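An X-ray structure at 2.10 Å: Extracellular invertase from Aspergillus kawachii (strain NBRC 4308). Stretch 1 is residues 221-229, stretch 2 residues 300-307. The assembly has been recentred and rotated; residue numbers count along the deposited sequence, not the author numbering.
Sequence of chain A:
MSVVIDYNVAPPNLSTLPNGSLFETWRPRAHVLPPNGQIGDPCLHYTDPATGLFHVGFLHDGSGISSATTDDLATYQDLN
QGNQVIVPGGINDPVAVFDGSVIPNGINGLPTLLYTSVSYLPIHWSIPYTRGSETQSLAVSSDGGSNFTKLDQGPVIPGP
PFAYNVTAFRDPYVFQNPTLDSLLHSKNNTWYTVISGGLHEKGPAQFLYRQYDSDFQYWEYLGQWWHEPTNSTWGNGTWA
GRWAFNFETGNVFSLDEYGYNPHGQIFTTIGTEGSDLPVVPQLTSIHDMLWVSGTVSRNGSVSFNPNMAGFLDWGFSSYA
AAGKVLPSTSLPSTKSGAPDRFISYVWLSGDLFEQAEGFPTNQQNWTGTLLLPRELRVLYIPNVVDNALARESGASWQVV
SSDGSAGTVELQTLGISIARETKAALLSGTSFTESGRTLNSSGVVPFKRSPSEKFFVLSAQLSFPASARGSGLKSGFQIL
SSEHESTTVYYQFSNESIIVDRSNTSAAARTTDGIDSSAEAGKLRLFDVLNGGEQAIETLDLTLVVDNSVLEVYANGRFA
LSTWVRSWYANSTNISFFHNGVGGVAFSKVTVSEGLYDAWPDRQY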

# COMPACT_ATOMS: atom_id res chain seq x y z
N TYR A 221 -1.04 8.63 13.96
CA TYR A 221 -1.17 9.96 13.40
C TYR A 221 -1.54 10.98 14.49
O TYR A 221 -2.49 10.74 15.24
CB TYR A 221 -2.24 9.97 12.30
CG TYR A 221 -2.43 11.32 11.64
CD1 TYR A 221 -1.33 12.03 11.12
CD2 TYR A 221 -3.70 11.88 11.51
CE1 TYR A 221 -1.52 13.27 10.51
CE2 TYR A 221 -3.89 13.12 10.90
CZ TYR A 221 -2.80 13.80 10.40
OH TYR A 221 -3.00 15.04 9.81
N LEU A 222 -0.81 12.09 14.55
CA LEU A 222 -1.03 13.14 15.55
C LEU A 222 -1.50 14.46 14.98
O LEU A 222 -1.56 15.48 15.69
CB LEU A 222 0.25 13.36 16.33
CG LEU A 222 0.76 12.14 17.09
CD1 LEU A 222 2.13 12.43 17.64
CD2 LEU A 222 -0.20 11.73 18.21
N GLY A 223 -1.86 14.46 13.71
CA GLY A 223 -2.45 15.64 13.07
C GLY A 223 -1.46 16.45 12.27
O GLY A 223 -0.24 16.20 12.32
N GLN A 224 -1.99 17.43 11.55
CA GLN A 224 -1.16 18.43 10.90
C GLN A 224 -0.61 19.41 11.92
O GLN A 224 -1.15 20.50 12.09
CB GLN A 224 -1.96 19.19 9.87
CG GLN A 224 -2.41 18.31 8.72
CD GLN A 224 -3.44 18.98 7.89
OE1 GLN A 224 -4.63 18.62 7.95
NE2 GLN A 224 -3.02 19.95 7.09
N TRP A 225 0.47 19.03 12.59
CA TRP A 225 0.98 19.83 13.70
C TRP A 225 1.39 21.24 13.25
O TRP A 225 1.40 22.15 14.05
CB TRP A 225 2.08 19.09 14.48
CG TRP A 225 3.46 19.31 14.01
CD1 TRP A 225 3.92 19.25 12.71
CD2 TRP A 225 4.58 19.64 14.81
NE1 TRP A 225 5.26 19.55 12.66
CE2 TRP A 225 5.70 19.79 13.93
CE3 TRP A 225 4.77 19.86 16.18
CZ2 TRP A 225 6.98 20.13 14.40
CZ3 TRP A 225 6.05 20.18 16.64
CH2 TRP A 225 7.14 20.31 15.75
N TRP A 226 1.74 21.41 11.97
CA TRP A 226 1.97 22.72 11.38
C TRP A 226 1.39 22.72 9.98
O TRP A 226 1.68 21.82 9.17
CB TRP A 226 3.48 23.06 11.34
CG TRP A 226 3.78 24.41 10.74
CD1 TRP A 226 3.04 25.57 10.87
CD2 TRP A 226 4.93 24.77 9.96
NE1 TRP A 226 3.63 26.59 10.18
CE2 TRP A 226 4.79 26.14 9.62
CE3 TRP A 226 6.06 24.07 9.51
CZ2 TRP A 226 5.73 26.83 8.84
CZ3 TRP A 226 7.00 24.74 8.72
CH2 TRP A 226 6.83 26.12 8.40
N HIS A 227 0.54 23.70 9.69
CA HIS A 227 -0.00 23.89 8.37
C HIS A 227 -0.28 25.37 8.15
O HIS A 227 -0.46 26.11 9.09
CB HIS A 227 -1.28 23.04 8.20
CG HIS A 227 -2.39 23.44 9.12
ND1 HIS A 227 -3.36 24.36 8.77
CD2 HIS A 227 -2.66 23.09 10.40
CE1 HIS A 227 -4.18 24.54 9.78
NE2 HIS A 227 -3.77 23.78 10.79
N GLU A 228 -0.26 25.80 6.90
CA GLU A 228 -0.47 27.20 6.54
C GLU A 228 -1.36 27.24 5.32
O GLU A 228 -1.36 26.29 4.53
CB GLU A 228 0.85 27.89 6.22
CG GLU A 228 1.85 27.92 7.35
CD GLU A 228 1.48 28.88 8.47
OE1 GLU A 228 0.53 29.66 8.31
OE2 GLU A 228 2.16 28.82 9.51
N PRO A 229 -2.12 28.34 5.14
CA PRO A 229 -2.94 28.49 3.94
C PRO A 229 -2.10 28.56 2.67
O PRO A 229 -0.99 29.10 2.70
CB PRO A 229 -3.65 29.86 4.15
CG PRO A 229 -3.60 30.09 5.61
CD PRO A 229 -2.32 29.46 6.09
N GLY A 300 -6.00 19.73 22.82
CA GLY A 300 -6.45 18.47 22.22
C GLY A 300 -5.35 17.91 21.30
O GLY A 300 -4.77 16.87 21.59
N SER A 301 -5.06 18.61 20.20
CA SER A 301 -3.94 18.21 19.32
C SER A 301 -2.78 19.20 19.39
O SER A 301 -2.96 20.41 19.60
CB SER A 301 -4.41 18.05 17.89
OG SER A 301 -4.89 19.28 17.40
N VAL A 302 -1.58 18.67 19.20
CA VAL A 302 -0.37 19.47 19.28
C VAL A 302 -0.20 20.38 18.05
O VAL A 302 -0.64 20.06 16.94
CB VAL A 302 0.86 18.56 19.55
CG1 VAL A 302 1.29 17.83 18.28
CG2 VAL A 302 2.00 19.35 20.14
N SER A 303 0.41 21.52 18.28
CA SER A 303 0.54 22.57 17.29
C SER A 303 1.91 23.25 17.38
O SER A 303 2.37 23.54 18.48
CB SER A 303 -0.54 23.61 17.55
OG SER A 303 -0.99 24.13 16.34
N PHE A 304 2.53 23.50 16.23
CA PHE A 304 3.77 24.26 16.12
C PHE A 304 3.38 25.66 15.66
O PHE A 304 2.74 25.81 14.64
CB PHE A 304 4.70 23.60 15.10
CG PHE A 304 5.96 24.37 14.79
CD1 PHE A 304 7.04 24.35 15.65
CD2 PHE A 304 6.06 25.07 13.60
CE1 PHE A 304 8.20 25.05 15.35
CE2 PHE A 304 7.23 25.77 13.29
CZ PHE A 304 8.30 25.76 14.18
N ASN A 305 3.75 26.68 16.43
CA ASN A 305 3.29 28.06 16.19
C ASN A 305 4.52 28.92 15.91
O ASN A 305 5.28 29.23 16.83
CB ASN A 305 2.52 28.57 17.41
CG ASN A 305 1.40 27.61 17.82
OD1 ASN A 305 0.41 27.49 17.12
ND2 ASN A 305 1.60 26.87 18.91
N PRO A 306 4.76 29.25 14.63
CA PRO A 306 5.94 30.03 14.27
C PRO A 306 6.04 31.40 14.97
O PRO A 306 5.06 32.16 14.97
CB PRO A 306 5.75 30.25 12.76
CG PRO A 306 4.92 29.12 12.31
CD PRO A 306 3.98 28.84 13.44
N ASN A 307 7.22 31.72 15.50
CA ASN A 307 7.46 33.07 16.05
C ASN A 307 8.53 33.88 15.32
O ASN A 307 8.65 35.08 15.56
CB ASN A 307 7.76 33.01 17.55
CG ASN A 307 8.79 31.97 17.91
OD1 ASN A 307 9.75 31.74 17.16
ND2 ASN A 307 8.58 31.32 19.04
O HOH W 1 -1.57 18.06 15.27
O HOH W 2 -1.73 15.96 18.37

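How does stretch 1 reach its neighbour at Leu222, where the chains stand too far apart to bond directly? Two waters fill the gap. Both donate to Leu222 O, the oxygen of the first water lying 2.6 Å from Leu222 O and that of the second 2.7 Å from it. The first also donates to Val302 O, and the second accepts from Val302 N, each with 2.8 Å between the water oxygen and the Val302 atom. The carbonyl and both polar backbone atoms of Val302 are thus linked through solvent. At Gly223 the backbone angles themselves call for glycine, since a CB would jam against the carbonyl of Leu222.

What replaces the water at Trp225? Here the chain turns a corner and the backbones close in, with Trp225 CA 4.5 Å from Ser303 CA. Phe304 N donates to Trp225 O at 2.8 Å, nearly straight at 167°, forming the one direct hydrogen bond between the stretches. Trp225 O also lies 3.4 Å from Ser303 CA in a CA-H...O contact.

What does the buried indole of Trp225 pack against? Phe304 CB sits over the face of its six-membered ring, 7° off the normal, directing C-H toward the pi cloud; Trp225 CE3 and Phe304 CB are 3.9 Å apart. The two aromatic rings meet obliquely, at 36°. Nearer the backbone, Trp225 CB meets Val302 CG1 at 4.1 Å, a purely apolar contact.

How does Trp226 extend the packing toward Glu228? Phe304 turns its ring edge to the indole face, bringing Phe304 CD2 to 3.7 Å from Trp226 CG. Farther along, Trp226 NE1 lies 3.5 Å from Pro306 CG. Trp226 NE1 donates to Glu228 OE2 at 2.8 Å, satisfying the indole's polar group, while Glu228 OE2 itself lies 3.9 Å from Pro306 CG.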